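Local structure of phosphonate monoester hydrolase (Ruegeria pomeroyi, 4UPK) at residues I39-L44 with T238-P244; V57-L62 with A317-T322; Y430-E434 with Q508-R513; S455-V459 with E471-D475. The protein is a hydrolase of the sulfatase family, within the alkaline phosphatase clan, whose assembly holds four copies of the chain. All coordinates share one frame; numbering follows the deposited sequence.

Contact 1: residues I39-L44 with T238-P244; sequences IIIDQL and TYIRPHP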
loop_
_atom_site.group_PDB
_atom_site.type_symbol
_atom_site.label_atom_id
_atom_site.label_comp_id
_atom_site.label_asym_id
_atom_site.label_seq_id
_atom_site.Cartn_x
_atom_site.Cartn_y
_atom_site.Cartn_z
ATOM N N ILE A 39 -32.234 3.265 0.705
ATOM C CA ILE A 39 -32.910 1.989 0.440
ATOM C C ILE A 39 -32.841 1.689 -1.050
ATOM O O ILE A 39 -33.195 2.547 -1.867
ATOM C CB ILE A 39 -34.391 1.864 0.964
ATOM C CG1 ILE A 39 -34.518 2.223 2.444
ATOM C CG2 ILE A 39 -34.992 0.433 0.672
ATOM C CD1 ILE A 39 -35.995 2.318 2.922
ATOM N N ILE A 40 -32.438 0.442 -1.376
ATOM C CA ILE A 40 -32.374 -0.095 -2.724
ATOM C C ILE A 40 -33.177 -1.397 -2.761
ATOM O O ILE A 40 -32.847 -2.367 -2.058
ATOM C CB ILE A 40 -30.908 -0.268 -3.283
ATOM C CG1 ILE A 40 -30.147 1.077 -3.310
ATOM C CG2 ILE A 40 -30.926 -0.941 -4.687
ATOM C CD1 ILE A 40 -28.702 0.994 -3.730
ATOM N N ILE A 41 -34.241 -1.397 -3.576
ATOM C CA ILE A 41 -35.096 -2.558 -3.799
ATOM C C ILE A 41 -34.508 -3.201 -5.068
ATOM O O ILE A 41 -34.256 -2.498 -6.035
ATOM C CB ILE A 41 -36.604 -2.157 -3.977
ATOM C CG1 ILE A 41 -37.155 -1.417 -2.744
ATOM C CG2 ILE A 41 -37.490 -3.382 -4.297
ATOM C CD1 ILE A 41 -38.469 -0.609 -3.017
ATOM N N ASP A 42 -34.235 -4.508 -5.044
ATOM C CA ASP A 42 -33.713 -5.199 -6.211
ATOM C C ASP A 42 -34.899 -5.564 -7.145
ATOM O O ASP A 42 -35.946 -6.061 -6.678
ATOM C CB ASP A 42 -32.960 -6.473 -5.786
ATOM C CG ASP A 42 -31.766 -6.863 -6.638
ATOM O OD1 ASP A 42 -31.971 -7.241 -7.807
ATOM O OD2 ASP A 42 -30.624 -6.852 -6.112
ATOM N N GLN A 43 -34.731 -5.262 -8.455
ATOM C CA GLN A 43 -35.609 -5.620 -9.577
ATOM C C GLN A 43 -36.999 -4.997 -9.668
ATOM O O GLN A 43 -37.785 -5.471 -10.480
ATOM C CB GLN A 43 -35.646 -7.155 -9.761
ATOM C CG GLN A 43 -35.232 -7.633 -11.137
ATOM C CD GLN A 43 -34.542 -8.981 -11.135
ATOM O OE1 GLN A 43 -35.112 -9.999 -11.515
ATOM N NE2 GLN A 43 -33.283 -9.019 -10.737
ATOM N N LEU A 44 -37.307 -3.930 -8.895
ATOM C CA LEU A 44 -38.612 -3.246 -8.966
ATOM C C LEU A 44 -38.733 -2.314 -10.196
ATOM O O LEU A 44 -37.938 -1.381 -10.346
ATOM C CB LEU A 44 -38.993 -2.526 -7.646
ATOM C CG LEU A 44 -40.456 -1.980 -7.520
ATOM C CD1 LEU A 44 -41.488 -3.083 -7.526
ATOM C CD2 LEU A 44 -40.624 -1.087 -6.296
ATOM N N THR A 238 -31.093 -3.044 1.811
ATOM C CA THR A 238 -31.234 -3.679 0.504
ATOM C C THR A 238 -32.154 -4.904 0.487
ATOM O O THR A 238 -31.780 -5.996 0.934
ATOM C CB THR A 238 -29.833 -4.031 -0.043
ATOM O OG1 THR A 238 -29.231 -4.955 0.860
ATOM C CG2 THR A 238 -28.921 -2.802 -0.223
ATOM N N TYR A 239 -33.344 -4.718 -0.077
ATOM C CA TYR A 239 -34.343 -5.763 -0.233
ATOM C C TYR A 239 -34.153 -6.441 -1.571
ATOM O O TYR A 239 -34.179 -5.776 -2.603
ATOM C CB TYR A 239 -35.764 -5.176 -0.177
ATOM C CG TYR A 239 -36.138 -4.566 1.153
ATOM C CD1 TYR A 239 -36.524 -5.368 2.221
ATOM C CD2 TYR A 239 -36.161 -3.179 1.328
ATOM C CE1 TYR A 239 -36.909 -4.814 3.441
ATOM C CE2 TYR A 239 -36.555 -2.611 2.540
ATOM C CZ TYR A 239 -36.935 -3.437 3.595
ATOM O OH TYR A 239 -37.356 -2.925 4.794
ATOM N N ILE A 240 -33.972 -7.759 -1.547
ATOM C CA ILE A 240 -33.829 -8.587 -2.728
ATOM C C ILE A 240 -35.141 -8.688 -3.483
ATOM O O ILE A 240 -35.149 -8.567 -4.697
ATOM C CB ILE A 240 -33.192 -9.982 -2.393
ATOM C CG1 ILE A 240 -32.806 -10.769 -3.681
ATOM C CG2 ILE A 240 -34.042 -10.823 -1.432
ATOM C CD1 ILE A 240 -31.701 -10.042 -4.549
ATOM N N ARG A 241 -36.257 -8.893 -2.741
ATOM C CA ARG A 241 -37.609 -9.003 -3.254
ATOM C C ARG A 241 -38.110 -7.686 -3.836
ATOM O O ARG A 241 -37.811 -6.637 -3.257
ATOM C CB ARG A 241 -38.577 -9.498 -2.159
ATOM C CG ARG A 241 -38.232 -10.859 -1.563
ATOM C CD ARG A 241 -38.018 -11.938 -2.592
ATOM N NE ARG A 241 -37.861 -13.243 -1.962
ATOM C CZ ARG A 241 -37.971 -14.408 -2.596
ATOM N NH1 ARG A 241 -38.285 -14.444 -3.887
ATOM N NH2 ARG A 241 -37.797 -15.543 -1.939
ATOM N N PRO A 242 -38.881 -7.692 -4.965
ATOM C CA PRO A 242 -39.281 -8.848 -5.811
ATOM C C PRO A 242 -38.126 -9.339 -6.681
ATOM O O PRO A 242 -37.461 -8.535 -7.333
ATOM C CB PRO A 242 -40.448 -8.273 -6.626
ATOM C CG PRO A 242 -40.072 -6.806 -6.813
ATOM C CD PRO A 242 -39.380 -6.408 -5.529
ATOM N N HIS A 243 -37.819 -10.635 -6.632
ATOM C CA HIS A 243 -36.666 -11.204 -7.361
ATOM C C HIS A 243 -36.801 -12.727 -7.369
ATOM O O HIS A 243 -37.252 -13.272 -6.354
ATOM C CB HIS A 243 -35.355 -10.828 -6.626
ATOM C CG HIS A 243 -34.065 -11.089 -7.345
ATOM N ND1 HIS A 243 -33.529 -12.371 -7.438
ATOM C CD2 HIS A 243 -33.168 -10.211 -7.848
ATOM C CE1 HIS A 243 -32.376 -12.232 -8.081
ATOM N NE2 HIS A 243 -32.111 -10.953 -8.338
ATOM N N PRO A 244 -36.405 -13.435 -8.473
ATOM C CA PRO A 244 -36.483 -14.905 -8.474
ATOM C C PRO A 244 -35.597 -15.534 -7.377
ATOM O O PRO A 244 -34.634 -14.892 -6.956
ATOM C CB PRO A 244 -36.003 -15.279 -9.892
ATOM C CG PRO A 244 -35.222 -14.115 -10.372
ATOM C CD PRO A 244 -35.867 -12.927 -9.760
HETATM O O HOH W 1 -31.473 -4.330 -2.947
#
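T238 and I40 form a parallel bridge, the CA of T238 lying 3.3 Å from I40 O as a CA-H...O contact; the T238 hydroxyl turns elsewhere, to the backbone of F128 and Y130. Y239 makes the two direct backbone bonds: its N donates to I40 O (3.1 Å), and its O takes the N-H of D42 almost head-on (2.8 Å). A water donates to both I40 O and Y239 O, giving each carbonyl a second partner. With CG beside its backbone N (chi1 -65°), the Y239 ring meets I39 CG2 at its edge, while its hydroxyl bonds to T218. I240 brings CD1 beside the D42 carboxylate, whose OD2 is held by R86 and Y130, and over one face of the H243 ring, near its rim. R241 O sits 3.4 Å from I41 CG2. The cis-proline P242 packs CD against I41 CG2 and CG against L44 CD1 (4.0 Å). H243 points CD2 at D42 OD1 (3.2 Å), its plane 82° from the carboxylate, and its ND1 donates to P244 O (2.8 Å), a nearly in-plane bond that helps to fix the ring's rotation. Neighbouring parallel strands 35-41 and 234-239 thus pass into loops at the C-terminal edge of the large sheet, where the active site commonly lies in the alpha/beta fold of the alkaline phosphatase clan.

Contact 2: residues V57-L62 with A317-T322; sequences VELPHL and ATEVDT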
loop_
_atom_site.group_PDB
_atom_site.type_symbol
_atom_site.label_atom_id
_atom_site.label_comp_id
_atom_site.label_asym_id
_atom_site.label_seq_id
_atom_site.Cartn_x
_atom_site.Cartn_y
_atom_site.Cartn_z
ATOM N N VAL A 57 -51.155 -3.025 -8.683
ATOM C CA VAL A 57 -50.352 -3.327 -7.500
ATOM C C VAL A 57 -50.516 -2.225 -6.424
ATOM O O VAL A 57 -50.575 -1.033 -6.740
ATOM C CB VAL A 57 -48.855 -3.648 -7.859
ATOM C CG1 VAL A 57 -48.137 -2.459 -8.510
ATOM C CG2 VAL A 57 -48.077 -4.174 -6.648
ATOM N N GLU A 58 -50.594 -2.642 -5.153
ATOM C CA GLU A 58 -50.724 -1.739 -4.022
ATOM C C GLU A 58 -49.367 -1.433 -3.465
ATOM O O GLU A 58 -48.702 -2.331 -2.961
ATOM C CB GLU A 58 -51.630 -2.330 -2.914
ATOM C CG GLU A 58 -52.996 -2.829 -3.373
ATOM C CD GLU A 58 -53.876 -1.845 -4.110
ATOM O OE1 GLU A 58 -54.043 -0.710 -3.615
ATOM O OE2 GLU A 58 -54.424 -2.219 -5.172
ATOM N N LEU A 59 -48.940 -0.158 -3.564
ATOM C CA LEU A 59 -47.659 0.318 -3.019
ATOM C C LEU A 59 -47.924 1.597 -2.178
ATOM O O LEU A 59 -47.338 2.650 -2.467
ATOM C CB LEU A 59 -46.620 0.560 -4.138
ATOM C CG LEU A 59 -46.246 -0.641 -5.032
ATOM C CD1 LEU A 59 -45.308 -0.205 -6.162
ATOM C CD2 LEU A 59 -45.592 -1.782 -4.221
ATOM N N PRO A 60 -48.786 1.532 -1.131
ATOM C CA PRO A 60 -49.147 2.751 -0.395
ATOM C C PRO A 60 -48.044 3.513 0.305
ATOM O O PRO A 60 -48.127 4.738 0.342
ATOM C CB PRO A 60 -50.208 2.259 0.595
ATOM C CG PRO A 60 -49.921 0.824 0.763
ATOM C CD PRO A 60 -49.569 0.389 -0.616
ATOM N N HIS A 61 -47.060 2.814 0.897
ATOM C CA HIS A 61 -45.986 3.476 1.637
ATOM C C HIS A 61 -45.002 4.188 0.736
ATOM O O HIS A 61 -44.623 5.323 1.034
ATOM C CB HIS A 61 -45.325 2.528 2.647
ATOM C CG HIS A 61 -46.257 2.107 3.727
ATOM N ND1 HIS A 61 -46.631 2.974 4.726
ATOM C CD2 HIS A 61 -46.869 0.920 3.924
ATOM C CE1 HIS A 61 -47.440 2.284 5.517
ATOM N NE2 HIS A 61 -47.612 1.040 5.068
ATOM N N LEU A 62 -44.669 3.569 -0.404
ATOM C CA LEU A 62 -43.807 4.164 -1.443
ATOM C C LEU A 62 -44.528 5.345 -2.127
ATOM O O LEU A 62 -43.908 6.362 -2.422
ATOM C CB LEU A 62 -43.372 3.100 -2.473
ATOM C CG LEU A 62 -42.387 2.032 -1.956
ATOM C CD1 LEU A 62 -42.376 0.814 -2.855
ATOM C CD2 LEU A 62 -40.977 2.588 -1.804
ATOM N N ALA A 317 -43.568 -7.219 -4.166
ATOM C CA ALA A 317 -43.399 -5.754 -4.179
ATOM C C ALA A 317 -44.341 -5.129 -3.112
ATOM O O ALA A 317 -43.895 -4.288 -2.343
ATOM C CB ALA A 317 -43.703 -5.192 -5.552
ATOM N N THR A 318 -45.600 -5.593 -3.017
ATOM C CA THR A 318 -46.544 -5.136 -1.983
ATOM C C THR A 318 -45.989 -5.475 -0.552
ATOM O O THR A 318 -46.034 -4.621 0.322
ATOM C CB THR A 318 -47.985 -5.613 -2.317
ATOM O OG1 THR A 318 -48.425 -4.893 -3.470
ATOM C CG2 THR A 318 -49.000 -5.379 -1.166
ATOM N N GLU A 319 -45.418 -6.682 -0.347
ATOM C CA GLU A 319 -44.829 -7.049 0.934
ATOM C C GLU A 319 -43.598 -6.174 1.264
ATOM O O GLU A 319 -43.430 -5.780 2.409
ATOM C CB GLU A 319 -44.512 -8.545 1.002
ATOM C CG GLU A 319 -44.077 -8.997 2.406
ATOM C CD GLU A 319 -43.368 -10.338 2.441
ATOM O OE1 GLU A 319 -42.886 -10.782 1.376
ATOM O OE2 GLU A 319 -43.317 -10.961 3.525
ATOM N N VAL A 320 -42.789 -5.807 0.263
ATOM C CA VAL A 320 -41.648 -4.890 0.470
ATOM C C VAL A 320 -42.195 -3.534 0.933
ATOM O O VAL A 320 -41.686 -2.953 1.899
ATOM C CB VAL A 320 -40.759 -4.791 -0.807
ATOM C CG1 VAL A 320 -39.913 -3.519 -0.835
ATOM C CG2 VAL A 320 -39.897 -6.039 -0.961
ATOM N N ASP A 321 -43.256 -3.059 0.252
ATOM C CA ASP A 321 -43.952 -1.830 0.589
ATOM C C ASP A 321 -44.406 -1.787 2.054
ATOM O O ASP A 321 -44.120 -0.798 2.702
ATOM C CB ASP A 321 -45.142 -1.595 -0.330
ATOM C CG ASP A 321 -45.678 -0.200 -0.177
ATOM O OD1 ASP A 321 -45.158 0.702 -0.848
ATOM O OD2 ASP A 321 -46.559 0.007 0.689
ATOM N N THR A 322 -45.117 -2.825 2.563
ATOM C CA THR A 322 -45.615 -2.903 3.960
ATOM C C THR A 322 -44.472 -2.748 4.965
ATOM O O THR A 322 -44.623 -2.025 5.939
ATOM C CB THR A 322 -46.382 -4.225 4.209
ATOM O OG1 THR A 322 -47.384 -4.426 3.210
ATOM C CG2 THR A 322 -47.015 -4.301 5.600
#
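D321, on the long helix 303-333, presses its carboxylate against the first turn of helix 60-67, which begins right after L59: the N terminus of one helix is gripped by an acidic side chain of another. Here the packing is tight. H61 N donates to the syn lone pair of D321 OD2 (2.9 Å), and L62 N meets D321 OD1 on its syn side, 19° out of the carboxylate plane, at the same length. CG of D321 lies anti to its backbone N (chi1 -168°), which carries both oxygens across to the turn. The two N-H groups and the helix end would probably stabilise a negative charge on this buried aspartate. P60, exposed, lays CD and CG beside OD2. Next to the carboxylate, L59 CD2 touches A317 CB at 4.1 Å. The rim is looser: the partly exposed H61 ring, its CD2 edge turned to OD2, passes T322 CA at 4.0 Å from CD2, and the E58 side chain leads away. The loop before the helix has a second tight point on the inner side, where T318 OG1, also bonded to Y256 OH, donates to E58 O over 2.6 Å, tilted 24° from the carbonyl plane.

Contact 3: residues Y430-E434 with Q508-R513; sequences YSFSE and QMLRHR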
loop_
_atom_site.group_PDB
_atom_site.type_symbol
_atom_site.label_atom_id
_atom_site.label_comp_id
_atom_site.label_asym_id
_atom_site.label_seq_id
_atom_site.Cartn_x
_atom_site.Cartn_y
_atom_site.Cartn_z
ATOM N N TYR A 430 -30.036 13.307 -22.639
ATOM C CA TYR A 430 -30.124 11.898 -22.989
ATOM C C TYR A 430 -29.577 11.091 -21.813
ATOM O O TYR A 430 -28.822 11.624 -21.008
ATOM C CB TYR A 430 -29.295 11.596 -24.271
ATOM C CG TYR A 430 -27.813 11.835 -24.119
ATOM C CD1 TYR A 430 -26.980 10.855 -23.581
ATOM C CD2 TYR A 430 -27.245 13.051 -24.472
ATOM C CE1 TYR A 430 -25.617 11.086 -23.397
ATOM C CE2 TYR A 430 -25.885 13.292 -24.300
ATOM C CZ TYR A 430 -25.071 12.305 -23.766
ATOM O OH TYR A 430 -23.730 12.568 -23.579
ATOM N N SER A 431 -29.918 9.803 -21.737
ATOM C CA SER A 431 -29.367 8.910 -20.718
ATOM C C SER A 431 -28.521 7.837 -21.416
ATOM O O SER A 431 -28.662 7.581 -22.618
ATOM C CB SER A 431 -30.461 8.319 -19.824
ATOM O OG SER A 431 -31.304 7.438 -20.549
ATOM N N PHE A 432 -27.596 7.261 -20.676
ATOM C CA PHE A 432 -26.659 6.298 -21.219
ATOM C C PHE A 432 -26.554 5.022 -20.343
ATOM O O PHE A 432 -26.338 5.110 -19.125
ATOM C CB PHE A 432 -25.286 7.006 -21.364
ATOM C CG PHE A 432 -24.173 6.161 -21.917
ATOM C CD1 PHE A 432 -23.983 6.047 -23.291
ATOM C CD2 PHE A 432 -23.283 5.519 -21.067
ATOM C CE1 PHE A 432 -22.932 5.301 -23.802
ATOM C CE2 PHE A 432 -22.232 4.779 -21.576
ATOM C CZ PHE A 432 -22.073 4.657 -22.939
ATOM N N SER A 433 -26.656 3.854 -20.978
ATOM C CA SER A 433 -26.526 2.557 -20.306
ATOM C C SER A 433 -25.554 1.647 -21.046
ATOM O O SER A 433 -25.356 1.803 -22.236
ATOM C CB SER A 433 -27.884 1.863 -20.151
ATOM O OG SER A 433 -28.780 2.690 -19.433
ATOM N N GLU A 434 -24.951 0.707 -20.334
ATOM C CA GLU A 434 -24.004 -0.257 -20.879
ATOM C C GLU A 434 -24.333 -1.684 -20.423
ATOM O O GLU A 434 -24.922 -1.897 -19.357
ATOM C CB GLU A 434 -22.565 0.082 -20.453
ATOM C CG GLU A 434 -21.992 1.337 -21.074
ATOM C CD GLU A 434 -20.573 1.609 -20.626
ATOM O OE1 GLU A 434 -19.639 1.003 -21.199
ATOM O OE2 GLU A 434 -20.404 2.305 -19.603
ATOM N N GLN A 508 -23.158 11.336 -31.176
ATOM C CA GLN A 508 -23.545 11.746 -29.826
ATOM C C GLN A 508 -23.095 10.678 -28.803
ATOM O O GLN A 508 -22.591 11.030 -27.739
ATOM C CB GLN A 508 -25.064 11.977 -29.770
ATOM C CG GLN A 508 -25.551 12.629 -28.492
ATOM C CD GLN A 508 -26.843 13.368 -28.688
ATOM O OE1 GLN A 508 -27.696 12.990 -29.508
ATOM N NE2 GLN A 508 -27.011 14.435 -27.920
ATOM N N MET A 509 -23.231 9.385 -29.150
ATOM C CA MET A 509 -22.771 8.256 -28.324
ATOM C C MET A 509 -21.248 8.204 -28.245
ATOM O O MET A 509 -20.707 7.943 -27.165
ATOM C CB MET A 509 -23.336 6.917 -28.830
ATOM C CG MET A 509 -22.933 5.740 -27.956
ATOM S SD MET A 509 -23.470 4.118 -28.532
ATOM C CE MET A 509 -25.136 4.075 -27.815
ATOM N N LEU A 510 -20.558 8.427 -29.399
ATOM C CA LEU A 510 -19.103 8.472 -29.494
ATOM C C LEU A 510 -18.577 9.586 -28.581
ATOM O O LEU A 510 -17.702 9.338 -27.750
ATOM C CB LEU A 510 -18.632 8.686 -30.965
ATOM C CG LEU A 510 -17.112 8.852 -31.187
ATOM C CD1 LEU A 510 -16.360 7.533 -30.964
ATOM C CD2 LEU A 510 -16.810 9.330 -32.566
ATOM N N ARG A 511 -19.159 10.786 -28.698
ATOM C CA ARG A 511 -18.787 11.949 -27.877
ATOM C C ARG A 511 -18.982 11.698 -26.378
ATOM O O ARG A 511 -18.139 12.136 -25.601
ATOM C CB ARG A 511 -19.549 13.205 -28.298
ATOM C CG ARG A 511 -19.086 13.778 -29.618
ATOM C CD ARG A 511 -19.523 15.229 -29.750
ATOM N NE ARG A 511 -18.908 15.900 -30.896
ATOM C CZ ARG A 511 -19.587 16.369 -31.937
ATOM N NH1 ARG A 511 -20.911 16.296 -31.960
ATOM N NH2 ARG A 511 -18.954 16.974 -32.930
ATOM N N HIS A 512 -20.073 10.995 -25.977
ATOM C CA HIS A 512 -20.349 10.676 -24.576
ATOM C C HIS A 512 -19.205 9.846 -23.962
ATOM O O HIS A 512 -18.779 10.146 -22.847
ATOM C CB HIS A 512 -21.712 9.964 -24.404
ATOM C CG HIS A 512 -22.006 9.619 -22.966
ATOM N ND1 HIS A 512 -22.542 10.545 -22.102
ATOM C CD2 HIS A 512 -21.741 8.490 -22.274
ATOM C CE1 HIS A 512 -22.618 9.947 -20.920
ATOM N NE2 HIS A 512 -22.155 8.709 -20.977
ATOM N N ARG A 513 -18.715 8.815 -24.701
ATOM C CA ARG A 513 -17.590 7.956 -24.299
ATOM C C ARG A 513 -16.326 8.808 -24.122
ATOM O O ARG A 513 -15.610 8.653 -23.125
ATOM C CB ARG A 513 -17.310 6.883 -25.365
ATOM C CG ARG A 513 -18.351 5.805 -25.451
ATOM C CD ARG A 513 -17.744 4.449 -25.800
ATOM N NE ARG A 513 -18.751 3.421 -25.600
ATOM C CZ ARG A 513 -18.774 2.553 -24.600
ATOM N NH1 ARG A 513 -17.763 2.486 -23.746
ATOM N NH2 ARG A 513 -19.772 1.697 -24.488
HETATM O O HOH W 2 -22.447 13.140 -26.101
#
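Strand 431-434, bearing F432, runs across helix 508-513, bearing H512, with their axes 76° apart and 10.7 Å from each other at closest, so the contact is made by side chains and one water. The H512 imidazole touches two aromatic residues, Y430 at its edge and F432 over a face. Its CG is anti to the backbone N (chi1 180°), which carries the ring to both. ND1 lies in the plane of the Y430 ring, at its edge, and shares a hydrogen bond of 2.8 Å with Y430 OH; a water joins the same hydroxyl to Q508 O. Over the ring face, H512 CD2 stands 3.3 Å above the centre of the F432 ring, the two planes inclined by 36°, while F432 CB covers a face of the imidazole. M509 CG touches the F432 edge through CE1 (4.2 Å). R513 turns one guanidinium face to F432 CZ and forms a long, weak salt bridge from NH2 to E434 OE1 (3.4 Å); E434 OE2 is taken by the backbone N of M96. R511 faces the second subunit, bonding to its F472 and L476 carbonyls. Y430, F432 and H512, joined by Y94, make an aromatic cluster that packs helix 499-515 against the four-stranded antiparallel sheet.

Contact 4: residues S455-V459 with E471-D475; sequences SAGAV and EFAAD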
loop_
_atom_site.group_PDB
_atom_site.type_symbol
_atom_site.label_atom_id
_atom_site.label_comp_id
_atom_site.label_asym_id
_atom_site.label_seq_id
_atom_site.Cartn_x
_atom_site.Cartn_y
_atom_site.Cartn_z
ATOM N N SER A 455 -13.227 -9.314 -25.065
ATOM C CA SER A 455 -12.816 -7.918 -25.204
ATOM C C SER A 455 -13.875 -7.168 -26.046
ATOM O O SER A 455 -13.845 -5.941 -26.119
ATOM C CB SER A 455 -11.445 -7.816 -25.891
ATOM O OG SER A 455 -10.381 -8.071 -24.986
ATOM N N ALA A 456 -14.799 -7.911 -26.688
ATOM C CA ALA A 456 -15.833 -7.358 -27.583
ATOM C C ALA A 456 -17.286 -7.620 -27.139
ATOM O O ALA A 456 -18.201 -7.618 -27.969
ATOM C CB ALA A 456 -15.602 -7.861 -29.003
ATOM N N GLY A 457 -17.487 -7.783 -25.839
ATOM C CA GLY A 457 -18.804 -8.046 -25.275
ATOM C C GLY A 457 -19.656 -6.829 -24.954
ATOM O O GLY A 457 -20.838 -6.975 -24.633
ATOM N N ALA A 458 -19.064 -5.614 -25.029
ATOM C CA ALA A 458 -19.760 -4.371 -24.684
ATOM C C ALA A 458 -20.876 -3.918 -25.612
ATOM O O ALA A 458 -20.762 -3.949 -26.839
ATOM C CB ALA A 458 -18.774 -3.248 -24.443
ATOM N N VAL A 459 -21.978 -3.505 -24.987
ATOM C CA VAL A 459 -23.173 -2.964 -25.619
ATOM C C VAL A 459 -23.375 -1.585 -24.961
ATOM O O VAL A 459 -23.072 -1.418 -23.771
ATOM C CB VAL A 459 -24.421 -3.865 -25.420
ATOM C CG1 VAL A 459 -25.538 -3.439 -26.358
ATOM C CG2 VAL A 459 -24.097 -5.344 -25.634
ATOM N N GLU A 471 -25.636 0.247 -29.749
ATOM C CA GLU A 471 -24.413 -0.025 -30.513
ATOM C C GLU A 471 -23.610 -1.117 -29.838
ATOM O O GLU A 471 -23.446 -1.095 -28.615
ATOM C CB GLU A 471 -23.562 1.241 -30.672
ATOM C CG GLU A 471 -24.198 2.299 -31.565
ATOM C CD GLU A 471 -23.956 2.174 -33.056
ATOM O OE1 GLU A 471 -23.458 1.114 -33.507
ATOM O OE2 GLU A 471 -24.256 3.156 -33.773
ATOM N N PHE A 472 -23.100 -2.061 -30.635
ATOM C CA PHE A 472 -22.284 -3.202 -30.181
ATOM C C PHE A 472 -20.791 -3.011 -30.503
ATOM O O PHE A 472 -20.460 -2.510 -31.571
ATOM C CB PHE A 472 -22.763 -4.494 -30.890
ATOM C CG PHE A 472 -24.170 -4.894 -30.536
ATOM C CD1 PHE A 472 -25.254 -4.405 -31.260
ATOM C CD2 PHE A 472 -24.418 -5.727 -29.453
ATOM C CE1 PHE A 472 -26.553 -4.745 -30.908
ATOM C CE2 PHE A 472 -25.724 -6.082 -29.114
ATOM C CZ PHE A 472 -26.778 -5.598 -29.849
ATOM N N ALA A 473 -19.897 -3.484 -29.595
ATOM C CA ALA A 473 -18.439 -3.509 -29.783
ATOM C C ALA A 473 -18.144 -4.603 -30.823
ATOM O O ALA A 473 -17.277 -4.434 -31.676
ATOM C CB ALA A 473 -17.742 -3.837 -28.465
ATOM N N ALA A 474 -18.906 -5.722 -30.755
ATOM C CA ALA A 474 -18.840 -6.843 -31.689
ATOM C C ALA A 474 -19.472 -6.447 -33.045
ATOM O O ALA A 474 -20.174 -5.432 -33.144
ATOM C CB ALA A 474 -19.573 -8.033 -31.104
ATOM N N ASP A 475 -19.215 -7.242 -34.085
ATOM C CA ASP A 475 -19.713 -6.982 -35.429
ATOM C C ASP A 475 -21.206 -7.292 -35.630
ATOM O O ASP A 475 -21.585 -8.056 -36.528
ATOM C CB ASP A 475 -18.827 -7.655 -36.479
ATOM C CG ASP A 475 -18.298 -6.658 -37.484
ATOM O OD1 ASP A 475 -19.021 -6.369 -38.464
ATOM O OD2 ASP A 475 -17.188 -6.100 -37.247
HETATM O O HOH W 3 -20.626 -6.666 -28.440
#
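V459 lays its CG1 over one face of the F472 ring, 4.2 Å from the centroid and 27° off the normal, a CH-pi contact. Both side chains rise on the same face of the sheet and lie side by side. The valine's CG1 is anti to its backbone N (chi1 -166°) and its CG2 beside it, so that both methyls border the ring at CD2 and CE2; the ring of H277 also meets F472. Their backbones form a non-hydrogen-bonded antiparallel pair, in which V459 CA makes a CA-H...O contact with E471 O (3.5 Å). One direct hydrogen bond follows, from A473 N to A458 O (2.9 Å, 160° at the hydrogen), with A458 CB and A473 CB 4.2 Å apart. Beyond it, where the strand pairing ends, a water takes over: it donates to A456 O (2.6 Å) and to A458 O (3.2 Å), and accepts from A474 N (3.0 Å). A456 CB and A474 CB are 4.5 Å apart. E471 turns its carboxylate away, to S506 of its own chain and to R507 of the second subunit. The chemistry implies a small apolar pairing, V459 on F472 and the alanine methyls, joined through the backbone by one direct bond and one three-bonded water, with E471 bound across the subunit interface.

How the contacts relate
Contacts 1 and 2 touch, their centres about 12 Å apart: L44 and P242 meet A317, and R241 meets V320, so helix 303-333 lies against the loops that leave strands 35-41 and 234-239 of the large mixed sheet. Their segments alternate along the chain. Contacts 3 and 4 come later, centres about 14 Å apart, on the four-stranded antiparallel sheet where strands 431-436 and 458-463 are neighbours; M509 packs on E471. Contact 4 falls in sequence between the two halves of contact 3. Contacts 2 and 4, centres about 38 Å apart, lie on opposite sides of the chain's centre. One pair thus ties the core sheet to its covering helix, while the other joins the small sheet, its helix and the second subunit.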